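Local coordinates for protein propionate kinase (Francisella tularensis subsp. tularensis, PDB 3KHY) that probably catalyses reversible, magnesium-dependent phosphoryl transfer between ATP and a short-chain carboxylate such as acetate, giving the acyl phosphate and ADP, at residues 95-99 with 379-384; 1-7 with 78-84; 59-63 with 127-132; 27-31 with 43-47. Numbering follows the deposited sequence.

Contact 1: residues 95-99 with 379-384; sequences KSVLI and ETQNLI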
loop_
_atom_site.group_PDB
_atom_site.type_symbol
_atom_site.label_atom_id
_atom_site.label_comp_id
_atom_site.label_asym_id
_atom_site.label_seq_id
_atom_site.Cartn_x
_atom_site.Cartn_y
_atom_site.Cartn_z
ATOM N N LYS A 95 24.714 -4.386 6.780
ATOM C CA LYS A 95 25.265 -4.085 8.092
ATOM C C LYS A 95 26.183 -2.880 7.975
ATOM O O LYS A 95 26.494 -2.436 6.871
ATOM C CB LYS A 95 26.062 -5.281 8.607
ATOM C CG LYS A 95 27.169 -5.691 7.661
ATOM C CD LYS A 95 27.966 -6.883 8.170
ATOM C CE LYS A 95 29.005 -7.300 7.143
ATOM N NZ LYS A 95 29.679 -8.578 7.504
ATOM N N SER A 96 26.618 -2.351 9.113
ATOM C CA SER A 96 27.513 -1.202 9.126
ATOM C C SER A 96 28.889 -1.613 8.606
ATOM O O SER A 96 29.250 -2.783 8.679
ATOM C CB SER A 96 27.609 -0.632 10.541
ATOM O OG SER A 96 26.308 -0.268 11.012
ATOM N N VAL A 97 29.648 -0.659 8.075
ATOM C CA VAL A 97 30.948 -0.966 7.478
ATOM C C VAL A 97 31.952 0.151 7.693
ATOM O O VAL A 97 31.601 1.336 7.705
ATOM C CB VAL A 97 30.853 -1.188 5.948
ATOM C CG1 VAL A 97 29.988 -2.389 5.628
ATOM C CG2 VAL A 97 30.327 0.076 5.260
ATOM N N LEU A 98 33.211 -0.231 7.866
ATOM C CA LEU A 98 34.288 0.743 7.909
ATOM C C LEU A 98 34.355 1.461 6.574
ATOM O O LEU A 98 34.149 0.856 5.527
ATOM C CB LEU A 98 35.619 0.057 8.200
ATOM C CG LEU A 98 35.779 -0.443 9.634
ATOM C CD1 LEU A 98 36.744 -1.625 9.687
ATOM C CD2 LEU A 98 36.240 0.695 10.545
ATOM N N ILE A 99 34.633 2.756 6.620
ATOM C CA ILE A 99 34.765 3.561 5.418
ATOM C C ILE A 99 36.121 3.335 4.776
ATOM O O ILE A 99 37.149 3.571 5.400
ATOM C CB ILE A 99 34.669 5.067 5.734
ATOM C CG1 ILE A 99 33.233 5.452 6.086
ATOM C CG2 ILE A 99 35.170 5.886 4.548
ATOM C CD1 ILE A 99 32.271 5.257 4.950
ATOM N N GLU A 379 27.321 0.641 16.817
ATOM C CA GLU A 379 27.700 -0.006 15.563
ATOM C C GLU A 379 29.133 0.336 15.186
ATOM O O GLU A 379 29.879 -0.496 14.664
ATOM C CB GLU A 379 26.765 0.450 14.442
ATOM C CG GLU A 379 25.383 -0.135 14.549
ATOM C CD GLU A 379 25.384 -1.583 14.145
ATOM O OE1 GLU A 379 25.712 -1.856 12.971
ATOM O OE2 GLU A 379 25.083 -2.443 14.998
ATOM N N THR A 380 29.506 1.582 15.441
ATOM C CA THR A 380 30.839 2.071 15.101
ATOM C C THR A 380 31.895 1.431 16.005
ATOM O O THR A 380 32.884 0.883 15.525
ATOM C CB THR A 380 30.897 3.609 15.202
ATOM O OG1 THR A 380 29.987 4.178 14.248
ATOM C CG2 THR A 380 32.318 4.124 14.928
ATOM N N GLN A 381 31.663 1.487 17.311
ATOM C CA GLN A 381 32.536 0.851 18.293
ATOM C C GLN A 381 32.793 -0.621 17.945
ATOM O O GLN A 381 33.913 -1.122 18.075
ATOM C CB GLN A 381 31.903 0.951 19.682
ATOM C CG GLN A 381 32.635 0.177 20.771
ATOM C CD GLN A 381 33.954 0.810 21.147
ATOM O OE1 GLN A 381 34.170 2.002 20.920
ATOM N NE2 GLN A 381 34.846 0.019 21.733
ATOM N N ASN A 382 31.749 -1.307 17.497
ATOM C CA ASN A 382 31.840 -2.721 17.172
ATOM C C ASN A 382 32.867 -3.022 16.082
ATOM O O ASN A 382 33.409 -4.123 16.026
ATOM C CB ASN A 382 30.470 -3.259 16.757
ATOM C CG ASN A 382 30.483 -4.756 16.512
ATOM O OD1 ASN A 382 30.099 -5.224 15.440
ATOM N ND2 ASN A 382 30.934 -5.514 17.505
ATOM N N LEU A 383 33.143 -2.038 15.233
ATOM C CA LEU A 383 34.036 -2.241 14.094
ATOM C C LEU A 383 35.464 -1.724 14.276
ATOM O O LEU A 383 36.280 -1.857 13.366
ATOM C CB LEU A 383 33.451 -1.601 12.836
ATOM C CG LEU A 383 32.170 -2.197 12.267
ATOM C CD1 LEU A 383 31.637 -1.302 11.161
ATOM C CD2 LEU A 383 32.437 -3.599 11.758
ATOM N N ILE A 384 35.771 -1.129 15.424
ATOM C CA ILE A 384 37.097 -0.538 15.623
ATOM C C ILE A 384 37.896 -1.232 16.724
ATOM O O ILE A 384 37.670 -2.403 17.024
ATOM C CB ILE A 384 37.014 0.967 15.947
ATOM C CG1 ILE A 384 36.446 1.180 17.348
ATOM C CG2 ILE A 384 36.186 1.706 14.897
ATOM C CD1 ILE A 384 36.433 2.618 17.771
HETATM O O HOH W 1 25.170 -3.628 11.331
#
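L383 lays its side chain over the backbone between S96 and V97, its CD1 lying 3.7 Å from S96 O and 3.7 Å from V97 N, and its CB meets L98 CG at 4.1 Å. L98 starts out sideways to the C-terminal segment, but its end swings nearer, bringing CD1 to 3.7 Å from L383 O. This apolar patch sits beside a polar one. S96 OG donates a short hydrogen bond of 2.6 Å to E379 OE1, and water 1 joins the same two residues a second time, accepting from S96 N (2.9 Å) and donating to E379 OE1 (2.5 Å). The other carboxylate oxygen, E379 OE2, forms a salt bridge with K179, so both oxygens of the acid are engaged. The C-terminal helix 372-382 packs on one face of the N-terminal sheet, and E379 and the chain end beyond it reach 97-98, the outermost strand on that side within the chain, in the two-domain actin-like ATPase fold of the acetokinases.

Contact 2: residues 1-7 with 78-84; sequences MSEILVL and KIVAIGH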
loop_
_atom_site.group_PDB
_atom_site.type_symbol
_atom_site.label_atom_id
_atom_site.label_comp_id
_atom_site.label_asym_id
_atom_site.label_seq_id
_atom_site.Cartn_x
_atom_site.Cartn_y
_atom_site.Cartn_z
HETATM N N MSE A 1 36.017 5.050 28.620
HETATM C CA MSE A 1 36.286 6.487 28.603
HETATM C C MSE A 1 36.345 7.071 27.193
HETATM O O MSE A 1 36.285 8.290 27.012
HETATM C CB MSE A 1 37.582 6.800 29.353
HETATM C CG MSE A 1 37.378 7.076 30.835
HETATM SE SE MSE A 1 36.505 8.795 31.181
HETATM C CE MSE A 1 38.087 9.938 31.247
ATOM N N SER A 2 36.461 6.196 26.199
ATOM C CA SER A 2 36.537 6.628 24.807
ATOM C C SER A 2 35.193 7.158 24.307
ATOM O O SER A 2 34.137 6.837 24.860
ATOM C CB SER A 2 37.018 5.483 23.916
ATOM O OG SER A 2 36.081 4.425 23.906
ATOM N N GLU A 3 35.245 7.970 23.256
ATOM C CA GLU A 3 34.057 8.611 22.721
ATOM C C GLU A 3 33.962 8.468 21.204
ATOM O O GLU A 3 34.973 8.381 20.509
ATOM C CB GLU A 3 34.033 10.088 23.127
ATOM C CG GLU A 3 33.971 10.295 24.645
ATOM C CD GLU A 3 34.174 11.744 25.061
ATOM O OE1 GLU A 3 34.106 12.635 24.188
ATOM O OE2 GLU A 3 34.403 11.992 26.265
ATOM N N ILE A 4 32.734 8.441 20.701
ATOM C CA ILE A 4 32.473 8.356 19.269
ATOM C C ILE A 4 31.748 9.625 18.838
ATOM O O ILE A 4 30.807 10.078 19.512
ATOM C CB ILE A 4 31.559 7.168 18.946
ATOM C CG1 ILE A 4 32.172 5.855 19.438
ATOM C CG2 ILE A 4 31.273 7.109 17.451
ATOM C CD1 ILE A 4 33.104 5.212 18.446
ATOM N N LEU A 5 32.188 10.208 17.731
ATOM C CA LEU A 5 31.523 11.373 17.175
ATOM C C LEU A 5 30.511 10.868 16.166
ATOM O O LEU A 5 30.880 10.192 15.217
ATOM C CB LEU A 5 32.530 12.295 16.480
ATOM C CG LEU A 5 31.912 13.526 15.824
ATOM C CD1 LEU A 5 31.187 14.365 16.868
ATOM C CD2 LEU A 5 32.969 14.346 15.106
ATOM N N VAL A 6 29.239 11.190 16.372
ATOM C CA VAL A 6 28.171 10.692 15.504
ATOM C C VAL A 6 27.620 11.817 14.641
ATOM O O VAL A 6 27.249 12.876 15.154
ATOM C CB VAL A 6 27.032 10.058 16.330
ATOM C CG1 VAL A 6 25.894 9.594 15.418
ATOM C CG2 VAL A 6 27.562 8.895 17.136
ATOM N N LEU A 7 27.588 11.604 13.326
ATOM C CA LEU A 7 27.202 12.674 12.413
ATOM C C LEU A 7 26.065 12.300 11.493
ATOM O O LEU A 7 25.968 11.167 11.023
ATOM C CB LEU A 7 28.387 13.088 11.530
ATOM C CG LEU A 7 29.657 13.553 12.228
ATOM C CD1 LEU A 7 30.733 13.788 11.173
ATOM C CD2 LEU A 7 29.393 14.827 13.059
ATOM N N LYS A 78 39.719 12.241 23.267
ATOM C CA LYS A 78 38.995 11.062 23.722
ATOM C C LYS A 78 38.264 10.343 22.589
ATOM O O LYS A 78 37.771 9.228 22.768
ATOM C CB LYS A 78 38.008 11.435 24.834
ATOM C CG LYS A 78 38.672 11.926 26.111
ATOM C CD LYS A 78 37.644 12.207 27.197
ATOM C CE LYS A 78 38.312 12.748 28.457
ATOM N NZ LYS A 78 37.342 12.986 29.559
ATOM N N ILE A 79 38.197 10.978 21.425
ATOM C CA ILE A 79 37.436 10.421 20.313
ATOM C C ILE A 79 38.219 9.328 19.601
ATOM O O ILE A 79 39.362 9.537 19.208
ATOM C CB ILE A 79 37.021 11.510 19.308
ATOM C CG1 ILE A 79 36.045 12.480 19.968
ATOM C CG2 ILE A 79 36.388 10.881 18.069
ATOM C CD1 ILE A 79 35.735 13.697 19.136
ATOM N N VAL A 80 37.596 8.162 19.434
ATOM C CA VAL A 80 38.275 7.014 18.834
ATOM C C VAL A 80 37.785 6.702 17.423
ATOM O O VAL A 80 38.455 5.999 16.674
ATOM C CB VAL A 80 38.146 5.756 19.720
ATOM C CG1 VAL A 80 36.700 5.345 19.848
ATOM C CG2 VAL A 80 38.975 4.616 19.157
ATOM N N ALA A 81 36.616 7.215 17.059
ATOM C CA ALA A 81 36.096 6.999 15.711
ATOM C C ALA A 81 34.937 7.932 15.387
ATOM O O ALA A 81 34.397 8.597 16.275
ATOM C CB ALA A 81 35.680 5.547 15.523
ATOM N N ILE A 82 34.571 7.973 14.108
ATOM C CA ILE A 82 33.439 8.768 13.637
ATOM C C ILE A 82 32.400 7.870 12.962
ATOM O O ILE A 82 32.728 7.096 12.058
ATOM C CB ILE A 82 33.895 9.838 12.631
ATOM C CG1 ILE A 82 34.971 10.730 13.255
ATOM C CG2 ILE A 82 32.717 10.676 12.154
ATOM C CD1 ILE A 82 35.618 11.666 12.264
ATOM N N GLY A 83 31.149 7.964 13.407
ATOM C CA GLY A 83 30.067 7.210 12.793
ATOM C C GLY A 83 29.146 8.114 11.999
ATOM O O GLY A 83 28.684 9.131 12.514
ATOM N N HIS A 84 28.894 7.748 10.744
ATOM C CA HIS A 84 28.071 8.544 9.842
ATOM C C HIS A 84 26.759 7.847 9.567
ATOM O O HIS A 84 26.742 6.676 9.184
ATOM C CB HIS A 84 28.771 8.731 8.494
ATOM C CG HIS A 84 30.066 9.478 8.577
ATOM N ND1 HIS A 84 30.158 10.832 8.347
ATOM C CD2 HIS A 84 31.322 9.057 8.858
ATOM C CE1 HIS A 84 31.415 11.216 8.482
ATOM N NE2 HIS A 84 32.142 10.159 8.798
#
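Two parallel strands send different side chains to the two faces of their sheet. On one face, E3, L5 and L7 share the surface with I79, I82 and H84. I79 and I82 are both mt; I79 CD1 lies 4.4 Å from CB of L5, itself tp, and I82 CG1 lies 4.3 Å from the same L5 CB. L7, mt like the isoleucines, sets CD1 3.8 Å from I82 CG2 and from H84 CE1. On the opposite face I4, mm, bends its CD1 across to V80 CG1 and A81 CB, both at 3.9 Å. K78, just before its strand, turns at chi1 (m) and is extended from there on (mttt), its CD 3.4 Å from E3 OE2 but its NZ 4.5 Å from that oxygen, beyond a salt bridge. Five backbone hydrogen bonds, from E3 N to K78 O (2.9 Å) through L7 N to G83 O (2.8 Å), join the strands, but the register slips by one residue at V80, between the E3-I79 and L5-I82 pairs, which puts I79 and I82 on one face. Helix 118-131 covers the L7 and I82 face and helix 372-382 the I4 and V6 face: the core of an actin-like ATPase domain.

Contact 3: residues 59-63 with 127-132; sequences YKDVF and FCQQIF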
loop_
_atom_site.group_PDB
_atom_site.type_symbol
_atom_site.label_atom_id
_atom_site.label_comp_id
_atom_site.label_asym_id
_atom_site.label_seq_id
_atom_site.Cartn_x
_atom_site.Cartn_y
_atom_site.Cartn_z
ATOM N N TYR A 59 30.668 25.024 4.747
ATOM C CA TYR A 59 30.553 23.704 5.335
ATOM C C TYR A 59 31.883 23.375 6.002
ATOM O O TYR A 59 31.923 22.753 7.060
ATOM C CB TYR A 59 30.252 22.693 4.240
ATOM C CG TYR A 59 29.359 21.545 4.645
ATOM C CD1 TYR A 59 28.019 21.517 4.273
ATOM C CD2 TYR A 59 29.860 20.476 5.376
ATOM C CE1 TYR A 59 27.198 20.453 4.625
ATOM C CE2 TYR A 59 29.052 19.413 5.735
ATOM C CZ TYR A 59 27.722 19.404 5.357
ATOM O OH TYR A 59 26.924 18.337 5.716
ATOM N N LYS A 60 32.978 23.805 5.379
ATOM C CA LYS A 60 34.299 23.621 5.969
ATOM C C LYS A 60 34.458 24.443 7.254
ATOM O O LYS A 60 35.051 23.976 8.228
ATOM C CB LYS A 60 35.405 23.980 4.976
ATOM C CG LYS A 60 36.806 23.701 5.506
ATOM C CD LYS A 60 37.886 24.327 4.633
ATOM C CE LYS A 60 39.270 24.133 5.249
ATOM N NZ LYS A 60 40.332 24.907 4.541
ATOM N N ASP A 61 33.938 25.668 7.247
ATOM C CA ASP A 61 33.952 26.518 8.440
ATOM C C ASP A 61 33.197 25.853 9.592
ATOM O O ASP A 61 33.620 25.905 10.747
ATOM C CB ASP A 61 33.332 27.883 8.139
ATOM C CG ASP A 61 34.153 28.697 7.159
ATOM O OD1 ASP A 61 35.368 28.432 7.034
ATOM O OD2 ASP A 61 33.584 29.603 6.514
ATOM N N VAL A 62 32.067 25.239 9.268
ATOM C CA VAL A 62 31.295 24.514 10.268
ATOM C C VAL A 62 32.149 23.433 10.919
ATOM O O VAL A 62 32.213 23.330 12.141
ATOM C CB VAL A 62 30.044 23.882 9.653
ATOM C CG1 VAL A 62 29.394 22.925 10.639
ATOM C CG2 VAL A 62 29.072 24.967 9.233
ATOM N N PHE A 63 32.823 22.636 10.096
ATOM C CA PHE A 63 33.651 21.560 10.620
ATOM C C PHE A 63 34.814 22.040 11.477
ATOM O O PHE A 63 35.154 21.406 12.475
ATOM C CB PHE A 63 34.146 20.648 9.497
ATOM C CG PHE A 63 33.213 19.507 9.201
ATOM C CD1 PHE A 63 33.120 18.435 10.070
ATOM C CD2 PHE A 63 32.415 19.520 8.070
ATOM C CE1 PHE A 63 32.251 17.386 9.816
ATOM C CE2 PHE A 63 31.546 18.477 7.808
ATOM C CZ PHE A 63 31.466 17.406 8.682
ATOM N N PHE A 127 35.208 15.536 4.240
ATOM C CA PHE A 127 35.596 16.574 5.188
ATOM C C PHE A 127 36.263 15.938 6.400
ATOM O O PHE A 127 37.287 16.418 6.881
ATOM C CB PHE A 127 34.390 17.410 5.630
ATOM C CG PHE A 127 33.999 18.485 4.652
ATOM C CD1 PHE A 127 34.904 19.465 4.282
ATOM C CD2 PHE A 127 32.723 18.528 4.119
ATOM C CE1 PHE A 127 34.547 20.457 3.383
ATOM C CE2 PHE A 127 32.359 19.517 3.224
ATOM C CZ PHE A 127 33.271 20.482 2.856
ATOM N N CYS A 128 35.686 14.845 6.882
ATOM C CA CYS A 128 36.214 14.175 8.064
ATOM C C CYS A 128 37.568 13.530 7.810
ATOM O O CYS A 128 38.406 13.476 8.707
ATOM C CB CYS A 128 35.220 13.143 8.606
ATOM S SG CYS A 128 33.840 13.888 9.508
ATOM N N GLN A 129 37.778 13.036 6.592
ATOM C CA GLN A 129 39.075 12.482 6.221
ATOM C C GLN A 129 40.156 13.560 6.268
ATOM O O GLN A 129 41.294 13.294 6.646
ATOM C CB GLN A 129 39.024 11.842 4.832
ATOM C CG GLN A 129 38.175 10.575 4.766
ATOM C CD GLN A 129 38.219 9.908 3.404
ATOM O OE1 GLN A 129 38.322 10.576 2.371
ATOM N NE2 GLN A 129 38.137 8.582 3.396
ATOM N N GLN A 130 39.789 14.777 5.882
ATOM C CA GLN A 130 40.721 15.900 5.884
ATOM C C GLN A 130 40.998 16.404 7.294
ATOM O O GLN A 130 42.142 16.658 7.669
ATOM C CB GLN A 130 40.155 17.059 5.068
ATOM C CG GLN A 130 39.987 16.785 3.590
ATOM C CD GLN A 130 39.573 18.028 2.828
ATOM O OE1 GLN A 130 38.739 18.808 3.294
ATOM N NE2 GLN A 130 40.159 18.223 1.652
ATOM N N ILE A 131 39.928 16.550 8.066
ATOM C CA ILE A 131 39.968 17.243 9.344
ATOM C C ILE A 131 40.304 16.331 10.524
ATOM O O ILE A 131 40.971 16.750 11.468
ATOM C CB ILE A 131 38.637 17.975 9.587
ATOM C CG1 ILE A 131 38.418 19.007 8.478
ATOM C CG2 ILE A 131 38.612 18.623 10.960
ATOM C CD1 ILE A 131 37.141 19.782 8.606
ATOM N N PHE A 132 39.848 15.086 10.468
ATOM C CA PHE A 132 40.177 14.113 11.507
ATOM C C PHE A 132 40.842 12.884 10.888
ATOM O O PHE A 132 40.311 11.777 10.970
ATOM C CB PHE A 132 38.919 13.698 12.280
ATOM C CG PHE A 132 38.076 14.856 12.758
ATOM C CD1 PHE A 132 38.466 15.621 13.848
ATOM C CD2 PHE A 132 36.879 15.165 12.130
ATOM C CE1 PHE A 132 37.680 16.678 14.293
ATOM C CE2 PHE A 132 36.090 16.221 12.569
ATOM C CZ PHE A 132 36.492 16.977 13.655
#
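An aromatic cluster of Y59, F63 and F127 fills the junction between the start of helix 59-72 and the end of helix 118-131. F127 reaches toward helix 59-72, its CE2 lying 3.4 Å from Y59 CD2. The two ring planes are within 9° of parallel but slid apart, with centroids 5.3 Å apart, so there is little overlap. F63 takes F127 CB over one face in a CH-pi contact, 4.0 Å from CB to the ring centroid, and its CE1 comes within 3.9 Å of C128 SG, a sulfur-aromatic approach of oblique geometry. Because the short helix axes stay 11.0 Å apart and cross at -50°, large side chains must bridge the gap. Both helices lie on the same side of the N-terminal sheet of this actin-like fold: F63 and C128 rest on L7, and C128 and F132 on I82. I131 completes the contact from the next turn, its CD1 tightly placed 3.2 Å from F63 CB. The Y59 hydroxyl points out of the cluster and hydrogen-bonds G10 O.

Contact 4: residues 27-31 with 43-47; sequences LVTGL and VFKAE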
loop_
_atom_site.group_PDB
_atom_site.type_symbol
_atom_site.label_atom_id
_atom_site.label_comp_id
_atom_site.label_asym_id
_atom_site.label_seq_id
_atom_site.Cartn_x
_atom_site.Cartn_y
_atom_site.Cartn_z
ATOM N N LEU A 27 27.327 13.083 25.643
ATOM C CA LEU A 27 28.025 14.163 26.337
ATOM C C LEU A 27 27.687 15.533 25.755
ATOM O O LEU A 27 27.510 16.509 26.484
ATOM C CB LEU A 27 29.539 13.948 26.284
ATOM C CG LEU A 27 30.090 12.659 26.889
ATOM C CD1 LEU A 27 29.767 11.493 25.992
ATOM C CD2 LEU A 27 31.584 12.773 27.067
ATOM N N VAL A 28 27.634 15.603 24.432
ATOM C CA VAL A 28 27.302 16.840 23.740
ATOM C C VAL A 28 26.458 16.466 22.548
ATOM O O VAL A 28 26.681 15.418 21.941
ATOM C CB VAL A 28 28.566 17.559 23.190
ATOM C CG1 VAL A 28 28.192 18.914 22.621
ATOM C CG2 VAL A 28 29.628 17.708 24.266
ATOM N N THR A 29 25.474 17.293 22.220
ATOM C CA THR A 29 24.790 17.135 20.952
ATOM C C THR A 29 24.721 18.498 20.328
ATOM O O THR A 29 24.912 19.502 21.012
ATOM C CB THR A 29 23.357 16.608 21.101
ATOM O OG1 THR A 29 22.571 17.573 21.798
ATOM C CG2 THR A 29 23.329 15.266 21.854
ATOM N N GLY A 30 24.441 18.550 19.033
ATOM C CA GLY A 30 24.423 19.827 18.358
ATOM C C GLY A 30 23.875 19.763 16.958
ATOM O O GLY A 30 23.572 18.693 16.425
ATOM N N LEU A 31 23.747 20.930 16.351
ATOM C CA LEU A 31 23.235 21.005 15.002
ATOM C C LEU A 31 23.701 22.289 14.342
ATOM O O LEU A 31 23.454 23.381 14.861
ATOM C CB LEU A 31 21.712 20.954 15.010
ATOM C CG LEU A 31 21.071 21.120 13.634
ATOM C CD1 LEU A 31 21.324 19.885 12.763
ATOM C CD2 LEU A 31 19.583 21.383 13.784
ATOM N N VAL A 43 24.416 25.158 16.880
ATOM C CA VAL A 43 23.968 25.004 18.261
ATOM C C VAL A 43 24.764 23.898 18.942
ATOM O O VAL A 43 24.970 22.830 18.373
ATOM C CB VAL A 43 22.477 24.653 18.349
ATOM C CG1 VAL A 43 22.033 24.644 19.808
ATOM C CG2 VAL A 43 21.646 25.642 17.538
ATOM N N PHE A 44 25.238 24.174 20.148
ATOM C CA PHE A 44 25.933 23.186 20.949
ATOM C C PHE A 44 25.162 23.019 22.244
ATOM O O PHE A 44 24.876 24.004 22.938
ATOM C CB PHE A 44 27.336 23.671 21.310
ATOM C CG PHE A 44 28.270 23.808 20.139
ATOM C CD1 PHE A 44 29.066 22.750 19.743
ATOM C CD2 PHE A 44 28.398 25.019 19.474
ATOM C CE1 PHE A 44 29.943 22.886 18.685
ATOM C CE2 PHE A 44 29.279 25.161 18.421
ATOM C CZ PHE A 44 30.048 24.100 18.026
ATOM N N LYS A 45 24.852 21.781 22.591
ATOM C CA LYS A 45 24.173 21.501 23.850
ATOM C C LYS A 45 24.991 20.535 24.689
ATOM O O LYS A 45 25.034 19.337 24.407
ATOM C CB LYS A 45 22.779 20.929 23.591
ATOM C CG LYS A 45 21.832 21.892 22.887
ATOM C CD LYS A 45 20.533 21.191 22.491
ATOM C CE LYS A 45 19.487 22.195 22.027
ATOM N NZ LYS A 45 18.220 21.543 21.591
ATOM N N ALA A 46 25.654 21.062 25.713
ATOM C CA ALA A 46 26.325 20.212 26.686
ATOM C C ALA A 46 25.600 20.387 28.003
ATOM O O ALA A 46 24.445 19.997 28.126
ATOM C CB ALA A 46 27.784 20.589 26.822
ATOM N N GLU A 47 26.273 20.989 28.978
ATOM C CA GLU A 47 25.621 21.348 30.229
ATOM C C GLU A 47 24.545 22.397 29.964
ATOM O O GLU A 47 23.444 22.323 30.517
ATOM C CB GLU A 47 26.637 21.868 31.245
ATOM C CG GLU A 47 27.026 20.849 32.303
ATOM C CD GLU A 47 25.858 20.457 33.196
ATOM O OE1 GLU A 47 24.876 21.228 33.272
ATOM O OE2 GLU A 47 25.926 19.376 33.822
HETATM O O HOH W 2 22.861 17.412 24.743
#
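Four backbone hydrogen bonds pair these antiparallel strands in two reciprocal couples. T29 N donates to K45 O at 3.0 Å, and T29 O accepts from K45 N at 2.8 Å; two residues on, L31 N donates to V43 O at 3.0 Å while V43 N returns to L31 O at 2.9 Å. T29-K45 and L31-V43 are thus hydrogen-bonded pairs, and G30-F44 between them is a non-hydrogen-bonded pair, with the CA atoms only 4.5 Å apart. The backbone groups of G30 and F44 turn outward to the flanking strands, G30 bonding with F16 and F44 with I50. Such two-way use of the backbone is what a strand inside a sheet requires, and here a beta hairpin, strands 25-33 and 41-45, continues the N-terminal sheet of the actin-like domain beyond strand 14-20. K45 O has a second donor in water 2, at 2.9 Å, and that water also hydrogen-bonds T29 OG1 at 3.0 Å, bridging the two strands beside the direct bond. V28 CA adds a weaker CA-H...O contact of 3.4 Å to the same K45 O. Off the backbone, the ring of F44 stacks on F69 of helix 59-72.

How the contacts relate
Contacts 1, 2 and 4 all reach one mixed sheet, with contact 2 in its interior: its centre lies about 11 Å from that of contact 1 and about 14 Å from that of contact 4. T380 CG2 of contact 1 packs 3.7 Å from A81 CB of contact 2, so the C-terminal helix meets the interior strands directly. Contact 3 approaches from the other face, where C128 SG lies 3.5 Å from L7 CD1. Contact 4 meets contact 2 where L27 CD2 comes 3.0 Å from E3 OE2. The predicted ligand residues lie close by: the L31 side chain is about 4 Å from that of K15 (ATP), and Y59's about 8 Å from that of N8 (magnesium).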